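Local atomic coordinates of N-terminal acetyltransferase-like protein (Chaetomium thermophilum, PDB entry 5NNP), a protein that probably serves as the helical-repeat auxiliary subunit of an N-terminal acetyltransferase complex, a scaffold holding its partner chains together. Residues Thr170-Glu173 with Lys174-Thr178; Ile204-Ala207 with Leu208-Leu211; Leu219-Leu222 with Ala223-Glu226. One frame throughout, in Å; residues are numbered along the deposited sequence.

Interaction 1. Residues Thr170-Glu173 with Lys174-Thr178; sequences TTYE and KSLTT
Tyr172 and Leu176 form a local side-chain contact, one turn apart, near the C-terminal end of helix 162-175, where the chain runs on into a loop through Thr178. It is a worked example of a helix end at which four-back and three-back backbone bonds mix. Lys174 N still gives a regular bond to Thr170 O, 3.0 Å long, four residues back. Ser175 N bonds Thr171 O only weakly and reaches Tyr172 O at 2.8 Å, lying well above the carbonyl plane, and Leu176 N makes a weak bond to Glu173 O. Tyr172 has CG anti to the backbone N (chi1 -177°), which sends the ring outward from the helix, where the chain leaving through Leu176 passes its outer half. There CD2 of Leu176 stands 4.0 Å from Tyr172 CE2 and 4.1 Å from the Tyr172 OH, so one methyl touches the hydroxyl-bearing half of the ring. Ser175 OG lies over one face of the same ring, offset toward its rim and 4.1 Å from Tyr172 CD1. With an alanine in place of Leu176 the methyls are gone, which would probably open a gap beside CE2 and OH of Tyr172. On another flank of the helix the extended side chain of Lys174 passes Thr170, its CE 3.8 Å from Thr170 CG2. The Thr170 hydroxyl faces other partners, being hydrogen-bonded to Lys194 NZ, to Glu166 O and to a glycerol. Two neighbouring helices frame this end: helix 146-159 brings Trp149 to meet the Tyr172 ring at about 55° and Arg146 to touch it, while helix 185-200 offers Leu191 to Glu173 and His187 to Leu176.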
ATOM      1  N   THR A 170      15.811 -21.182  17.095  1.00 37.22           N
ATOM      2  CA  THR A 170      16.432 -22.487  17.152  1.00 37.15           C
ATOM      3  C   THR A 170      16.255 -23.121  18.531  1.00 48.11           C
ATOM      4  O   THR A 170      16.137 -24.346  18.648  1.00 53.67           O
ATOM      5  CB  THR A 170      17.929 -22.427  16.832  1.00 44.60           C
ATOM      6  OG1 THR A 170      18.127 -21.918  15.505  1.00 42.56           O
ATOM      7  CG2 THR A 170      18.547 -23.831  16.957  1.00 39.73           C
ATOM      8  N   THR A 171      16.239 -22.300  19.578  1.00 41.08           N
ATOM      9  CA  THR A 171      16.089 -22.841  20.929  1.00 43.66           C
ATOM     10  C   THR A 171      14.749 -23.551  21.047  1.00 41.30           C
ATOM     11  O   THR A 171      14.676 -24.657  21.591  1.00 36.69           O
ATOM     12  CB  THR A 171      16.216 -21.750  22.011  1.00 45.07           C
ATOM     13  OG1 THR A 171      17.563 -21.267  22.025  1.00 50.95           O
ATOM     14  CG2 THR A 171      15.895 -22.306  23.392  1.00 36.30           C
ATOM     15  N   TYR A 172      13.701 -22.937  20.499  1.00 38.02           N
ATOM     16  CA  TYR A 172      12.391 -23.574  20.496  1.00 35.27           C
ATOM     17  C   TYR A 172      12.424 -24.918  19.778  1.00 39.78           C
ATOM     18  O   TYR A 172      12.017 -25.937  20.343  1.00 43.66           O
ATOM     19  CB  TYR A 172      11.312 -22.692  19.859  1.00 33.78           C
ATOM     20  CG  TYR A 172       9.989 -23.388  19.968  1.00 39.39           C
ATOM     21  CD1 TYR A 172       9.258 -23.314  21.135  1.00 49.78           C
ATOM     22  CD2 TYR A 172       9.517 -24.202  18.950  1.00 42.22           C
ATOM     23  CE1 TYR A 172       8.074 -23.990  21.277  1.00 51.16           C
ATOM     24  CE2 TYR A 172       8.328 -24.886  19.083  1.00 47.83           C
ATOM     25  CZ  TYR A 172       7.611 -24.774  20.253  1.00 50.04           C
ATOM     26  OH  TYR A 172       6.423 -25.443  20.419  1.00 49.86           O
ATOM     27  N   GLU A 173      12.914 -24.917  18.541  1.00 37.82           N
ATOM     28  CA  GLU A 173      12.996 -26.138  17.747  1.00 36.54           C
ATOM     29  C   GLU A 173      13.724 -27.252  18.475  1.00 45.30           C
ATOM     30  O   GLU A 173      13.418 -28.430  18.315  1.00 46.86           O
ATOM     31  CB  GLU A 173      13.704 -25.883  16.423  1.00 37.67           C
ATOM     32  CG  GLU A 173      12.982 -24.966  15.455  1.00 40.03           C
ATOM     33  CD  GLU A 173      13.740 -24.832  14.152  1.00 49.59           C
ATOM     34  OE1 GLU A 173      13.772 -23.726  13.576  1.00 51.33           O
ATOM     35  OE2 GLU A 173      14.317 -25.842  13.705  1.00 54.88           O
ATOM     36  N   LYS A 174      14.704 -26.876  19.281  1.00 55.24           N
ATOM     37  CA  LYS A 174      15.500 -27.864  19.987  1.00 49.96           C
ATOM     38  C   LYS A 174      14.742 -28.438  21.181  1.00 54.27           C
ATOM     39  O   LYS A 174      15.130 -29.483  21.711  1.00 48.42           O
ATOM     40  CB  LYS A 174      16.838 -27.257  20.432  1.00 38.28           C
ATOM     41  CG  LYS A 174      17.914 -27.228  19.342  1.00 42.53           C
ATOM     42  CD  LYS A 174      19.262 -26.797  19.918  1.00 52.85           C
ATOM     43  CE  LYS A 174      20.317 -26.594  18.829  1.00 61.02           C
ATOM     44  NZ  LYS A 174      21.593 -26.120  19.457  1.00 72.23           N
ATOM     45  N   SER A 175      13.662 -27.774  21.611  1.00 45.24           N
ATOM     46  CA  SER A 175      12.874 -28.350  22.704  1.00 42.91           C
ATOM     47  C   SER A 175      11.915 -29.436  22.212  1.00 42.94           C
ATOM     48  O   SER A 175      11.467 -30.278  22.994  1.00 39.19           O
ATOM     49  CB  SER A 175      12.097 -27.277  23.458  1.00 34.54           C
ATOM     50  OG  SER A 175      11.292 -26.517  22.581  1.00 47.32           O
ATOM     51  N   LEU A 176      11.616 -29.432  20.919  1.00 41.91           N
ATOM     52  CA  LEU A 176      10.694 -30.414  20.358  1.00 48.29           C
ATOM     53  C   LEU A 176      11.214 -31.828  20.513  1.00 52.16           C
ATOM     54  O   LEU A 176      12.283 -32.155  20.006  1.00 55.80           O
ATOM     55  CB  LEU A 176      10.424 -30.137  18.884  1.00 46.17           C
ATOM     56  CG  LEU A 176       9.703 -28.817  18.672  1.00 43.97           C
ATOM     57  CD1 LEU A 176       9.411 -28.603  17.201  1.00 41.07           C
ATOM     58  CD2 LEU A 176       8.441 -28.847  19.516  1.00 34.64           C
ATOM     59  N   THR A 177      10.447 -32.655  21.220  1.00 53.49           N
ATOM     60  CA  THR A 177      10.762 -34.071  21.378  1.00 61.39           C
ATOM     61  C   THR A 177      10.409 -34.849  20.122  1.00 62.39           C
ATOM     62  O   THR A 177      11.105 -35.789  19.752  1.00 71.04           O
ATOM     63  CB  THR A 177      10.004 -34.690  22.560  1.00 71.52           C
ATOM     64  OG1 THR A 177       8.601 -34.730  22.259  1.00 74.67           O
ATOM     65  CG2 THR A 177      10.228 -33.875  23.826  1.00 71.25           C
ATOM     66  N   THR A 178       9.312 -34.462  19.479  1.00 63.36           N
ATOM     67  CA  THR A 178       8.858 -35.126  18.256  1.00 61.21           C
ATOM     68  C   THR A 178       8.802 -34.164  17.076  1.00 51.27           C
ATOM     69  O   THR A 178       8.351 -33.036  17.215  1.00 46.47           O
ATOM     70  CB  THR A 178       7.471 -35.741  18.444  1.00 66.26           C
ATOM     71  OG1 THR A 178       7.484 -36.582  19.601  1.00 85.44           O
ATOM     72  CG2 THR A 178       7.099 -36.570  17.238  1.00 64.95           C
TER

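Interaction 2. Residues Ile204-Ala207 with Leu208-Leu211; sequences IERA and LQHL
Arg206 and His210 are joined by the backbone bond from His210 N to Arg206 O, 2.8 Å long, and Leu211 N reaches Ala207 O at the same distance. Leu208 N adds a bond of 3.1 Å to Ile204 O, whereas the one from Gln209 N to Glu205 O is weak. Side chains contribute little directly: Arg206 CG comes no nearer than 4.3 Å to Gln209 OE1, and Leu208, His210 and Leu211 send their ends away to other helices. The second shell probably helps to place them. Asn195 ND2 hydrogen-bonds both Ala207 O and His210 ND1, so a single amide holds the imidazole and gives the carbonyl a second donor beside Leu211 N. The imidazole is swung there with CG anti to the backbone N (chi1 173°). Arg206 is held at both terminal nitrogens, NH1 by Asp203 and NH2 by Glu166, each in a salt bridge, while a glycerol bonds NE. Helix 204-214 packs against two neighbours, which meet at Ala207: Ile198 of helix 185-200 lies on Arg206 and Ala207, and helix 221-234 brings Tyr231 to Ile204 and Ala207, Leu232 to Leu208 and Arg228 to Leu211.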
ATOM      1  N   ILE A 204      24.485 -16.649   2.779  1.00 49.23           N
ATOM      2  CA  ILE A 204      23.715 -17.286   1.724  1.00 49.13           C
ATOM      3  C   ILE A 204      24.064 -18.767   1.614  1.00 55.57           C
ATOM      4  O   ILE A 204      23.219 -19.603   1.318  1.00 62.87           O
ATOM      5  CB  ILE A 204      23.940 -16.590   0.370  1.00 46.56           C
ATOM      6  CG1 ILE A 204      23.546 -15.113   0.473  1.00 41.80           C
ATOM      7  CG2 ILE A 204      23.140 -17.279  -0.716  1.00 44.62           C
ATOM      8  CD1 ILE A 204      22.151 -14.900   0.995  1.00 37.89           C
ATOM      9  N   GLU A 205      25.318 -19.087   1.865  1.00 56.41           N
ATOM     10  CA  GLU A 205      25.747 -20.474   1.873  1.00 63.15           C
ATOM     11  C   GLU A 205      24.942 -21.295   2.888  1.00 57.71           C
ATOM     12  O   GLU A 205      24.479 -22.394   2.601  1.00 51.81           O
ATOM     13  CB  GLU A 205      27.239 -20.545   2.192  1.00 72.66           C
ATOM     14  CG  GLU A 205      27.791 -21.946   2.309  1.00 86.02           C
ATOM     15  CD  GLU A 205      27.924 -22.619   0.966  1.00 92.47           C
ATOM     16  OE1 GLU A 205      28.142 -21.894  -0.026  1.00 99.15           O
ATOM     17  OE2 GLU A 205      27.807 -23.862   0.902  1.00 88.78           O
ATOM     18  N   ARG A 206      24.775 -20.753   4.085  1.00 55.41           N
ATOM     19  CA  ARG A 206      24.120 -21.494   5.147  1.00 47.73           C
ATOM     20  C   ARG A 206      22.616 -21.557   4.946  1.00 51.66           C
ATOM     21  O   ARG A 206      21.978 -22.560   5.277  1.00 60.17           O
ATOM     22  CB  ARG A 206      24.436 -20.866   6.496  1.00 44.95           C
ATOM     23  CG  ARG A 206      24.326 -21.826   7.651  1.00 39.84           C
ATOM     24  CD  ARG A 206      24.811 -21.172   8.907  1.00 39.82           C
ATOM     25  NE  ARG A 206      23.715 -20.721   9.759  1.00 43.03           N
ATOM     26  CZ  ARG A 206      23.548 -19.465  10.149  1.00 43.42           C
ATOM     27  NH1 ARG A 206      24.396 -18.517   9.757  1.00 54.24           N
ATOM     28  NH2 ARG A 206      22.540 -19.160  10.941  1.00 38.95           N
ATOM     29  N   ALA A 207      22.051 -20.482   4.410  1.00 42.58           N
ATOM     30  CA  ALA A 207      20.618 -20.414   4.179  1.00 38.91           C
ATOM     31  C   ALA A 207      20.166 -21.444   3.140  1.00 40.58           C
ATOM     32  O   ALA A 207      19.073 -22.016   3.258  1.00 43.74           O
ATOM     33  CB  ALA A 207      20.216 -19.001   3.752  1.00 40.90           C
ATOM     34  N   LEU A 208      20.989 -21.673   2.121  1.00 42.99           N
ATOM     35  CA  LEU A 208      20.660 -22.672   1.109  1.00 47.05           C
ATOM     36  C   LEU A 208      20.702 -24.066   1.733  1.00 45.69           C
ATOM     37  O   LEU A 208      19.818 -24.899   1.527  1.00 47.77           O
ATOM     38  CB  LEU A 208      21.622 -22.595  -0.080  1.00 47.67           C
ATOM     39  CG  LEU A 208      21.289 -23.574  -1.212  1.00 44.11           C
ATOM     40  CD1 LEU A 208      19.850 -23.389  -1.668  1.00 38.41           C
ATOM     41  CD2 LEU A 208      22.237 -23.415  -2.374  1.00 41.46           C
ATOM     42  N   GLN A 209      21.751 -24.297   2.503  1.00 42.67           N
ATOM     43  CA  GLN A 209      21.901 -25.508   3.285  1.00 42.38           C
ATOM     44  C   GLN A 209      20.683 -25.747   4.187  1.00 44.88           C
ATOM     45  O   GLN A 209      20.154 -26.862   4.251  1.00 46.94           O
ATOM     46  CB  GLN A 209      23.191 -25.418   4.102  1.00 47.70           C
ATOM     47  CG  GLN A 209      23.331 -26.437   5.223  1.00 67.90           C
ATOM     48  CD  GLN A 209      24.505 -26.124   6.155  1.00 84.98           C
ATOM     49  OE1 GLN A 209      25.486 -25.490   5.752  1.00 89.26           O
ATOM     50  NE2 GLN A 209      24.403 -26.564   7.407  1.00 90.49           N
ATOM     51  N   HIS A 210      20.231 -24.698   4.872  1.00 37.77           N
ATOM     52  CA  HIS A 210      19.097 -24.820   5.787  1.00 39.08           C
ATOM     53  C   HIS A 210      17.802 -24.995   5.013  1.00 43.25           C
ATOM     54  O   HIS A 210      16.881 -25.670   5.470  1.00 40.11           O
ATOM     55  CB  HIS A 210      19.007 -23.599   6.707  1.00 37.01           C
ATOM     56  CG  HIS A 210      17.777 -23.570   7.561  1.00 42.82           C
ATOM     57  ND1 HIS A 210      16.674 -22.794   7.261  1.00 40.88           N
ATOM     58  CD2 HIS A 210      17.478 -24.215   8.714  1.00 38.81           C
ATOM     59  CE1 HIS A 210      15.752 -22.963   8.190  1.00 31.60           C
ATOM     60  NE2 HIS A 210      16.215 -23.820   9.084  1.00 49.43           N
ATOM     61  N   LEU A 211      17.741 -24.380   3.837  1.00 48.31           N
ATOM     62  CA  LEU A 211      16.573 -24.493   2.980  1.00 47.08           C
ATOM     63  C   LEU A 211      16.362 -25.926   2.579  1.00 47.15           C
ATOM     64  O   LEU A 211      15.298 -26.489   2.814  1.00 52.73           O
ATOM     65  CB  LEU A 211      16.717 -23.645   1.727  1.00 44.28           C
ATOM     66  CG  LEU A 211      15.401 -23.508   0.966  1.00 42.04           C
ATOM     67  CD1 LEU A 211      14.418 -22.609   1.754  1.00 45.55           C
ATOM     68  CD2 LEU A 211      15.628 -22.983  -0.456  1.00 42.67           C
TER

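Interaction 3. Residues Leu219-Leu222 with Ala223-Glu226; sequences LDRL and AVME
Asp220 O is gripped by two amides of the first turn of helix 221-234, those of Ala223 and Val224, through weak bonds of 3.3 Å each. Ala223 N is itself shared, since it also gives a weak bond of 3.4 Å to Asp220 OD1. The carboxylate can bend over the helix start because its CG stands anti to the backbone N (chi1 -171°), and the methyl of Ala223 lies over one face of it, CB 3.4 Å from Asp220 CG. Its other oxygen, OD2, forms a salt bridge with Arg538, which probably fixes the rotation of the group; a negative charge at this end of the helix would also be favourable toward the helix dipole. Stronger backbone bonds follow: Met225 N to Arg221 O at 3.0 Å and Glu226 N to Leu222 O at 2.8 Å. The Arg221 chain doubles back, bent at chi2 and chi3 (-51° and -55°), so that its guanidinium lies with one face over Val224 CB. Met225, extended, brings its CE to 4.0 Å from Arg221 NH2. The NH1 of Arg221 is taken by Lys216 O, which holds the folded-back chain against the preceding loop. On another flank Leu222 crosses Glu226, its CD1 3.9 Å from Glu226 CG, while the Glu226 carboxylate bonds Tyr258 OH and a glycerol. The chain of another protein also meets this helix start, bonding Leu219 O with a polar side chain and packing an apolar one on Leu222. An aspartate set just before the first turn, its carboxylate receiving an amide three residues on, is the side-chain N-cap of an alpha helix, here with a long, weak bond.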
ATOM      1  N   LEU A 219       5.025 -25.742   3.282  1.00 42.46           N
ATOM      2  CA  LEU A 219       3.768 -25.661   2.545  1.00 40.05           C
ATOM      3  C   LEU A 219       3.734 -24.476   1.580  1.00 42.04           C
ATOM      4  O   LEU A 219       3.077 -24.522   0.545  1.00 40.56           O
ATOM      5  CB  LEU A 219       2.597 -25.584   3.527  1.00 34.23           C
ATOM      6  CG  LEU A 219       2.526 -26.805   4.458  1.00 34.59           C
ATOM      7  CD1 LEU A 219       1.410 -26.689   5.473  1.00 29.63           C
ATOM      8  CD2 LEU A 219       2.374 -28.068   3.676  1.00 30.33           C
ATOM      9  N   ASP A 220       4.450 -23.414   1.924  1.00 36.63           N
ATOM     10  CA  ASP A 220       4.557 -22.266   1.047  1.00 33.06           C
ATOM     11  C   ASP A 220       5.507 -22.606  -0.103  1.00 33.08           C
ATOM     12  O   ASP A 220       6.698 -22.309  -0.042  1.00 37.38           O
ATOM     13  CB  ASP A 220       5.041 -21.045   1.839  1.00 35.28           C
ATOM     14  CG  ASP A 220       4.969 -19.752   1.035  1.00 39.19           C
ATOM     15  OD1 ASP A 220       4.792 -19.822  -0.198  1.00 35.82           O
ATOM     16  OD2 ASP A 220       5.104 -18.664   1.636  1.00 41.02           O
ATOM     17  N   ARG A 221       4.972 -23.228  -1.149  1.00 35.06           N
ATOM     18  CA  ARG A 221       5.800 -23.804  -2.208  1.00 37.18           C
ATOM     19  C   ARG A 221       6.568 -22.756  -3.025  1.00 44.57           C
ATOM     20  O   ARG A 221       7.747 -22.945  -3.344  1.00 46.05           O
ATOM     21  CB  ARG A 221       4.941 -24.660  -3.143  1.00 45.60           C
ATOM     22  CG  ARG A 221       4.450 -25.988  -2.535  1.00 47.05           C
ATOM     23  CD  ARG A 221       5.562 -26.823  -1.910  1.00 50.56           C
ATOM     24  NE  ARG A 221       6.670 -27.119  -2.820  1.00 64.28           N
ATOM     25  CZ  ARG A 221       7.904 -27.432  -2.414  1.00 71.37           C
ATOM     26  NH1 ARG A 221       8.187 -27.486  -1.109  1.00 56.91           N
ATOM     27  NH2 ARG A 221       8.860 -27.681  -3.310  1.00 81.18           N
ATOM     28  N   LEU A 222       5.906 -21.651  -3.355  1.00 43.48           N
ATOM     29  CA  LEU A 222       6.546 -20.572  -4.106  1.00 40.65           C
ATOM     30  C   LEU A 222       7.747 -19.966  -3.366  1.00 42.41           C
ATOM     31  O   LEU A 222       8.762 -19.607  -3.975  1.00 46.62           O
ATOM     32  CB  LEU A 222       5.527 -19.477  -4.418  1.00 39.80           C
ATOM     33  CG  LEU A 222       6.082 -18.240  -5.122  1.00 43.94           C
ATOM     34  CD1 LEU A 222       6.490 -18.574  -6.549  1.00 47.34           C
ATOM     35  CD2 LEU A 222       5.082 -17.087  -5.097  1.00 38.33           C
ATOM     36  N   ALA A 223       7.623 -19.842  -2.050  1.00 32.03           N
ATOM     37  CA  ALA A 223       8.692 -19.282  -1.253  1.00 30.65           C
ATOM     38  C   ALA A 223       9.934 -20.168  -1.318  1.00 40.72           C
ATOM     39  O   ALA A 223      11.045 -19.673  -1.531  1.00 43.08           O
ATOM     40  CB  ALA A 223       8.242 -19.106   0.173  1.00 30.00           C
ATOM     41  N   VAL A 224       9.744 -21.476  -1.135  1.00 36.84           N
ATOM     42  CA  VAL A 224      10.858 -22.410  -1.199  1.00 33.18           C
ATOM     43  C   VAL A 224      11.496 -22.323  -2.582  1.00 35.38           C
ATOM     44  O   VAL A 224      12.715 -22.315  -2.723  1.00 39.57           O
ATOM     45  CB  VAL A 224      10.419 -23.864  -0.906  1.00 36.48           C
ATOM     46  CG1 VAL A 224      11.523 -24.853  -1.266  1.00 32.21           C
ATOM     47  CG2 VAL A 224      10.045 -24.031   0.547  1.00 33.30           C
ATOM     48  N   MET A 225      10.667 -22.227  -3.608  1.00 40.52           N
ATOM     49  CA  MET A 225      11.189 -22.239  -4.965  1.00 39.12           C
ATOM     50  C   MET A 225      11.936 -20.959  -5.305  1.00 37.16           C
ATOM     51  O   MET A 225      12.945 -21.004  -6.008  1.00 38.09           O
ATOM     52  CB  MET A 225      10.058 -22.469  -5.961  1.00 37.38           C
ATOM     53  CG  MET A 225       9.505 -23.870  -5.907  1.00 34.22           C
ATOM     54  SD  MET A 225       8.176 -24.105  -7.094  1.00 42.64           S
ATOM     55  CE  MET A 225       7.600 -25.724  -6.541  1.00 74.18           C
ATOM     56  N   GLU A 226      11.444 -19.826  -4.809  1.00 33.31           N
ATOM     57  CA  GLU A 226      12.089 -18.552  -5.102  1.00 35.69           C
ATOM     58  C   GLU A 226      13.373 -18.362  -4.291  1.00 43.80           C
ATOM     59  O   GLU A 226      14.378 -17.881  -4.824  1.00 45.49           O
ATOM     60  CB  GLU A 226      11.119 -17.396  -4.867  1.00 36.75           C
ATOM     61  CG  GLU A 226      10.130 -17.208  -6.017  1.00 38.75           C
ATOM     62  CD  GLU A 226       9.376 -15.902  -5.945  1.00 49.35           C
ATOM     63  OE1 GLU A 226       9.305 -15.321  -4.839  1.00 56.62           O
ATOM     64  OE2 GLU A 226       8.849 -15.457  -6.995  1.00 51.72           O
TER

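The three contacts come in series along the chain, on helices 162-175, 204-214 and 221-234, and all lie on the same side of the chain's centre. Helix 185-200 lies beside all three. Interactions 1 and 2 have centres about 20 Å apart and do not touch; interactions 1 and 3 are about 23 Å apart between centres and about 14 Å between nearest atoms. Interactions 2 and 3 are closer, with centres about 15 Å apart, on helices that follow one another in the chain and meet where Leu211 CD2 lies 3.8 Å from Val224 O. This stepwise stacking of successive helices suits a helical-repeat scaffold, and its last member here, interaction 3, is where another protein chain makes contact.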